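Tryptophan synthase alpha-subunit (Pyrococcus furiosus, PDB 1GEQ) catalyses the aldol cleavage of indoleglycerol phosphate to indole and glyceraldehyde 3-phosphate, as the alpha subunit of the enzyme that makes tryptophan. Local coordinates at residues I71-E74 / F75-S79; D17-S20 / T21-F24. All coordinates share one frame; numbering follows the deposited sequence.

Contact 1: residues I71-E74 / F75-S79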
loop_
_atom_site.group_PDB
_atom_site.type_symbol
_atom_site.label_atom_id
_atom_site.label_comp_id
_atom_site.label_asym_id
_atom_site.label_seq_id
_atom_site.Cartn_x
_atom_site.Cartn_y
_atom_site.Cartn_z
ATOM N N ILE A 71 -8.006 -11.771 -7.040
ATOM C CA ILE A 71 -7.749 -10.509 -7.722
ATOM C C ILE A 71 -6.331 -10.464 -8.277
ATOM O O ILE A 71 -6.125 -10.156 -9.450
ATOM C CB ILE A 71 -7.962 -9.316 -6.757
ATOM C CG1 ILE A 71 -9.453 -9.184 -6.425
ATOM C CG2 ILE A 71 -7.438 -8.032 -7.380
ATOM C CD1 ILE A 71 -9.769 -8.114 -5.391
ATOM N N VAL A 72 -5.359 -10.777 -7.427
ATOM C CA VAL A 72 -3.958 -10.772 -7.828
ATOM C C VAL A 72 -3.683 -11.814 -8.906
ATOM O O VAL A 72 -2.977 -11.543 -9.877
ATOM C CB VAL A 72 -3.029 -11.050 -6.623
ATOM C CG1 VAL A 72 -1.588 -11.201 -7.098
ATOM C CG2 VAL A 72 -3.137 -9.915 -5.613
ATOM N N LYS A 73 -4.236 -13.008 -8.730
ATOM C CA LYS A 73 -4.033 -14.072 -9.700
ATOM C C LYS A 73 -4.511 -13.610 -11.073
ATOM O O LYS A 73 -3.787 -13.721 -12.060
ATOM C CB LYS A 73 -4.803 -15.320 -9.278
ATOM C CG LYS A 73 -4.340 -16.581 -9.969
ATOM C CD LYS A 73 -5.388 -17.677 -9.872
ATOM C CE LYS A 73 -6.620 -17.329 -10.696
ATOM N NZ LYS A 73 -7.854 -17.256 -9.868
ATOM N N GLU A 74 -5.732 -13.085 -11.130
ATOM C CA GLU A 74 -6.297 -12.605 -12.385
ATOM C C GLU A 74 -5.494 -11.458 -12.970
ATOM O O GLU A 74 -5.301 -11.376 -14.183
ATOM C CB GLU A 74 -7.744 -12.161 -12.179
ATOM C CG GLU A 74 -8.706 -13.323 -12.128
ATOM C CD GLU A 74 -8.761 -14.057 -13.452
ATOM O OE1 GLU A 74 -8.785 -15.304 -13.437
ATOM O OE2 GLU A 74 -8.779 -13.382 -14.504
ATOM N N PHE A 75 -5.031 -10.566 -12.104
ATOM C CA PHE A 75 -4.241 -9.431 -12.542
ATOM C C PHE A 75 -2.923 -9.916 -13.146
ATOM O O PHE A 75 -2.449 -9.372 -14.142
ATOM C CB PHE A 75 -3.956 -8.515 -11.353
ATOM C CG PHE A 75 -3.144 -7.304 -11.705
ATOM C CD1 PHE A 75 -3.704 -6.258 -12.430
ATOM C CD2 PHE A 75 -1.819 -7.208 -11.306
ATOM C CE1 PHE A 75 -2.945 -5.129 -12.753
ATOM C CE2 PHE A 75 -1.055 -6.089 -11.621
ATOM C CZ PHE A 75 -1.619 -5.049 -12.343
ATOM N N ARG A 76 -2.342 -10.940 -12.527
ATOM C CA ARG A 76 -1.078 -11.505 -12.979
ATOM C C ARG A 76 -1.151 -12.046 -14.402
ATOM O O ARG A 76 -0.128 -12.185 -15.071
ATOM C CB ARG A 76 -0.617 -12.601 -12.013
ATOM C CG ARG A 76 0.096 -12.058 -10.787
ATOM C CD ARG A 76 1.419 -11.424 -11.201
ATOM N NE ARG A 76 2.063 -10.700 -10.110
ATOM C CZ ARG A 76 2.306 -9.394 -10.132
ATOM N NH1 ARG A 76 1.957 -8.670 -11.188
ATOM N NH2 ARG A 76 2.901 -8.806 -9.102
ATOM N N ARG A 77 -2.360 -12.345 -14.865
ATOM C CA ARG A 77 -2.549 -12.844 -16.220
ATOM C C ARG A 77 -2.317 -11.736 -17.239
ATOM O O ARG A 77 -2.066 -12.013 -18.411
ATOM C CB ARG A 77 -3.969 -13.380 -16.411
ATOM C CG ARG A 77 -4.130 -14.863 -16.180
ATOM C CD ARG A 77 -5.576 -15.261 -16.414
ATOM N NE ARG A 77 -6.119 -15.988 -15.275
ATOM C CZ ARG A 77 -5.757 -17.219 -14.935
ATOM N NH1 ARG A 77 -4.851 -17.868 -15.654
ATOM N NH2 ARG A 77 -6.291 -17.794 -13.865
ATOM N N HIS A 78 -2.395 -10.484 -16.804
ATOM C CA HIS A 78 -2.207 -9.386 -17.740
ATOM C C HIS A 78 -1.063 -8.432 -17.412
ATOM O O HIS A 78 -0.739 -7.565 -18.217
ATOM C CB HIS A 78 -3.502 -8.573 -17.871
ATOM C CG HIS A 78 -4.744 -9.409 -17.940
ATOM N ND1 HIS A 78 -5.397 -9.869 -16.815
ATOM C CD2 HIS A 78 -5.450 -9.873 -18.998
ATOM C CE1 HIS A 78 -6.448 -10.578 -17.177
ATOM N NE2 HIS A 78 -6.505 -10.599 -18.496
ATOM N N SER A 79 -0.443 -8.577 -16.244
ATOM C CA SER A 79 0.629 -7.657 -15.880
ATOM C C SER A 79 1.679 -8.196 -14.919
ATOM O O SER A 79 1.443 -9.145 -14.175
ATOM C CB SER A 79 0.022 -6.383 -15.284
ATOM O OG SER A 79 1.029 -5.478 -14.862
#
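The guanidinium of Arg-77 takes the carboxylate of Glu-74 at its edge, with Glu-74 CD in the guanidinium plane and the two flat groups turned 45° against each other. Arg-77 NE reaches Glu-74 OE1 over 3.3 Å, a weak hydrogen bond within a salt bridge. The His-78 ring is also met at its edge, by the backbone oxygen Glu-74 O, while Arg-77 CB lies over one of its faces, 3.7 Å above the plane and offset toward the rim. All this happens at the C-terminal end of helix 65-76, one of the outer helices of the TIM barrel.

Here the helical bonding pattern changes. Phe-75 N and Arg-76 N still bond four residues back, to Ile-71 O and Val-72 O, but Arg-77 N has only a weak bond to Lys-73 O and turns to Glu-74 O at 3.2 Å, approaching from above the carbonyl plane. Glu-74 O also receives a weak bond from His-78 ND1 at 3.0 Å, so a side chain shares a carbonyl of the last turn with a backbone N-H. Glu-74 bends at its second torsion (chi2 -65°), which carries the carboxylate over to Arg-77. Lys-73 runs beside Arg-77 in the same direction and brings CE to 3.2 Å from Arg-77 NH2. Lys-73 NZ stands 4.3 Å from Arg-77 NH2, a closeness of like charges that the carboxylate of Glu-74 may ease.

On the buried side, Val-72 packs on Leu-37 of strand 35-38, and its CG1 lies alongside Arg-76 CG. Arg-76 forms a salt bridge with Asp-110 and also bonds Gly-108 O and Thr-81 O. Arg-76 NH1 bonds Ser-79 O as well, 3.1 Å away and above that carbonyl's plane.

Contact 2: residues D17-S20 / T21-F24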
loop_
_atom_site.group_PDB
_atom_site.type_symbol
_atom_site.label_atom_id
_atom_site.label_comp_id
_atom_site.label_asym_id
_atom_site.label_seq_id
_atom_site.Cartn_x
_atom_site.Cartn_y
_atom_site.Cartn_z
ATOM N N ASP A 17 -16.641 -4.356 -5.087
ATOM C CA ASP A 17 -16.672 -5.806 -5.256
ATOM C C ASP A 17 -15.363 -6.283 -5.888
ATOM O O ASP A 17 -14.633 -5.488 -6.470
ATOM C CB ASP A 17 -17.897 -6.226 -6.096
ATOM C CG ASP A 17 -18.039 -5.435 -7.381
ATOM O OD1 ASP A 17 -17.228 -5.632 -8.306
ATOM O OD2 ASP A 17 -18.971 -4.610 -7.466
ATOM N N LYS A 18 -15.066 -7.576 -5.775
ATOM C CA LYS A 18 -13.811 -8.110 -6.301
ATOM C C LYS A 18 -13.591 -7.897 -7.795
ATOM O O LYS A 18 -12.452 -7.722 -8.232
ATOM C CB LYS A 18 -13.678 -9.600 -5.968
ATOM C CG LYS A 18 -14.621 -10.515 -6.723
ATOM C CD LYS A 18 -14.309 -11.978 -6.423
ATOM C CE LYS A 18 -15.109 -12.893 -7.341
ATOM N NZ LYS A 18 -14.825 -14.328 -7.076
ATOM N N GLN A 19 -14.669 -7.906 -8.573
ATOM C CA GLN A 19 -14.546 -7.707 -10.011
ATOM C C GLN A 19 -14.194 -6.260 -10.344
ATOM O O GLN A 19 -13.392 -5.994 -11.240
ATOM C CB GLN A 19 -15.846 -8.094 -10.721
ATOM C CG GLN A 19 -15.728 -8.071 -12.233
ATOM C CD GLN A 19 -14.731 -9.099 -12.747
ATOM O OE1 GLN A 19 -13.860 -8.788 -13.563
ATOM N NE2 GLN A 19 -14.857 -10.334 -12.270
ATOM N N SER A 20 -14.797 -5.320 -9.627
ATOM C CA SER A 20 -14.510 -3.917 -9.875
ATOM C C SER A 20 -13.056 -3.619 -9.515
ATOM O O SER A 20 -12.379 -2.891 -10.232
ATOM C CB SER A 20 -15.458 -3.028 -9.067
ATOM O OG SER A 20 -16.797 -3.177 -9.532
ATOM N N THR A 21 -12.582 -4.195 -8.411
ATOM C CA THR A 21 -11.206 -3.991 -7.976
ATOM C C THR A 21 -10.264 -4.362 -9.114
ATOM O O THR A 21 -9.380 -3.590 -9.472
ATOM C CB THR A 21 -10.863 -4.853 -6.739
ATOM O OG1 THR A 21 -11.740 -4.517 -5.658
ATOM C CG2 THR A 21 -9.421 -4.601 -6.299
ATOM N N LEU A 22 -10.456 -5.553 -9.676
ATOM C CA LEU A 22 -9.632 -6.015 -10.791
ATOM C C LEU A 22 -9.705 -5.013 -11.940
ATOM O O LEU A 22 -8.679 -4.630 -12.506
ATOM C CB LEU A 22 -10.101 -7.399 -11.263
ATOM C CG LEU A 22 -9.363 -8.031 -12.450
ATOM C CD1 LEU A 22 -7.860 -8.063 -12.174
ATOM C CD2 LEU A 22 -9.899 -9.441 -12.693
ATOM N N ASN A 23 -10.919 -4.582 -12.282
ATOM C CA ASN A 23 -11.108 -3.613 -13.351
ATOM C C ASN A 23 -10.340 -2.324 -13.068
ATOM O O ASN A 23 -9.755 -1.726 -13.976
ATOM C CB ASN A 23 -12.594 -3.280 -13.524
ATOM C CG ASN A 23 -13.372 -4.398 -14.188
ATOM O OD1 ASN A 23 -12.797 -5.381 -14.661
ATOM N ND2 ASN A 23 -14.690 -4.249 -14.235
ATOM N N PHE A 24 -10.349 -1.884 -11.813
ATOM C CA PHE A 24 -9.637 -0.662 -11.457
ATOM C C PHE A 24 -8.136 -0.857 -11.646
ATOM O O PHE A 24 -7.465 0.008 -12.199
ATOM C CB PHE A 24 -9.915 -0.265 -9.998
ATOM C CG PHE A 24 -11.371 0.016 -9.696
ATOM C CD1 PHE A 24 -12.231 0.494 -10.686
ATOM C CD2 PHE A 24 -11.867 -0.144 -8.405
ATOM C CE1 PHE A 24 -13.561 0.812 -10.389
ATOM C CE2 PHE A 24 -13.192 0.172 -8.099
ATOM C CZ PHE A 24 -14.043 0.648 -9.095
#
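Phe-24 turns a face of its ring to the backbone of Ser-20: Ser-20 O sits 3.1 Å above the ring plane, offset toward the rim, with Phe-24 CG its nearest ring atom. With Phe-24 CG anti to the carbonyl carbon of its own residue (chi1 -61°), the phenyl group folds back along the helix, bringing Phe-24 CZ to 3.9 Å from Ser-20 CB. Ser-20 O is therefore covered by the ring while it accepts the helical bond from Phe-24 N at 2.8 Å. Farther out, the ring packs on Leu-238 and Thr-235 of helix 235-246.

Gln-19 and Asn-23, one turn apart on an exposed side, lie at a slant to each other with their amide planes 60° apart. Gln-19 OE1 comes within 3.7 Å of Asn-23 OD1, two oxygens that cannot bond directly to one another. Gln-19 OE1 also lies near Leu-22 CD2.

This is the opening of helix 18-28, the helix of the first beta-alpha-beta unit of the TIM barrel, and Asp-17 is its N-cap. Asp-17 OD1 takes both Ser-20 N and Ser-20 OG, each at 2.8 Å and from the same face of the carboxylate plane. The amide comes nearly along the C-O axis, the hydroxyl from the syn side and 34° out of the plane. Two bonds thus hold one oxygen, and Asp-17 OD2 has a salt bridge with Arg-232. Thr-21 N makes the first four-back bond of the helix, to Asp-17 O at 3.1 Å, while the Thr-21 hydroxyl oxygen, OG1, is bonded to Gly-14 N.

Overall arrangement
Contacts 1 and 2 sit on neighbouring outer helices of the barrel, 65-76 and 18-28, with centres about 11 Å apart, and they touch directly. Leu-22 CD2 packs against Glu-74 CB at 3.5 Å, and Thr-21 CG2 against Ile-71 CD1 at 3.6 Å. The first turns of helix 18-28 thus lie against the second half of helix 65-76, the two segments running in roughly the same direction. Neither contact is in the active site: the side chains of Val-72 and of Thr-21 are each about 11 Å from that of the proton acceptor Glu-36, and Leu-37, its neighbour in strand 35-38, also packs on Ile-71.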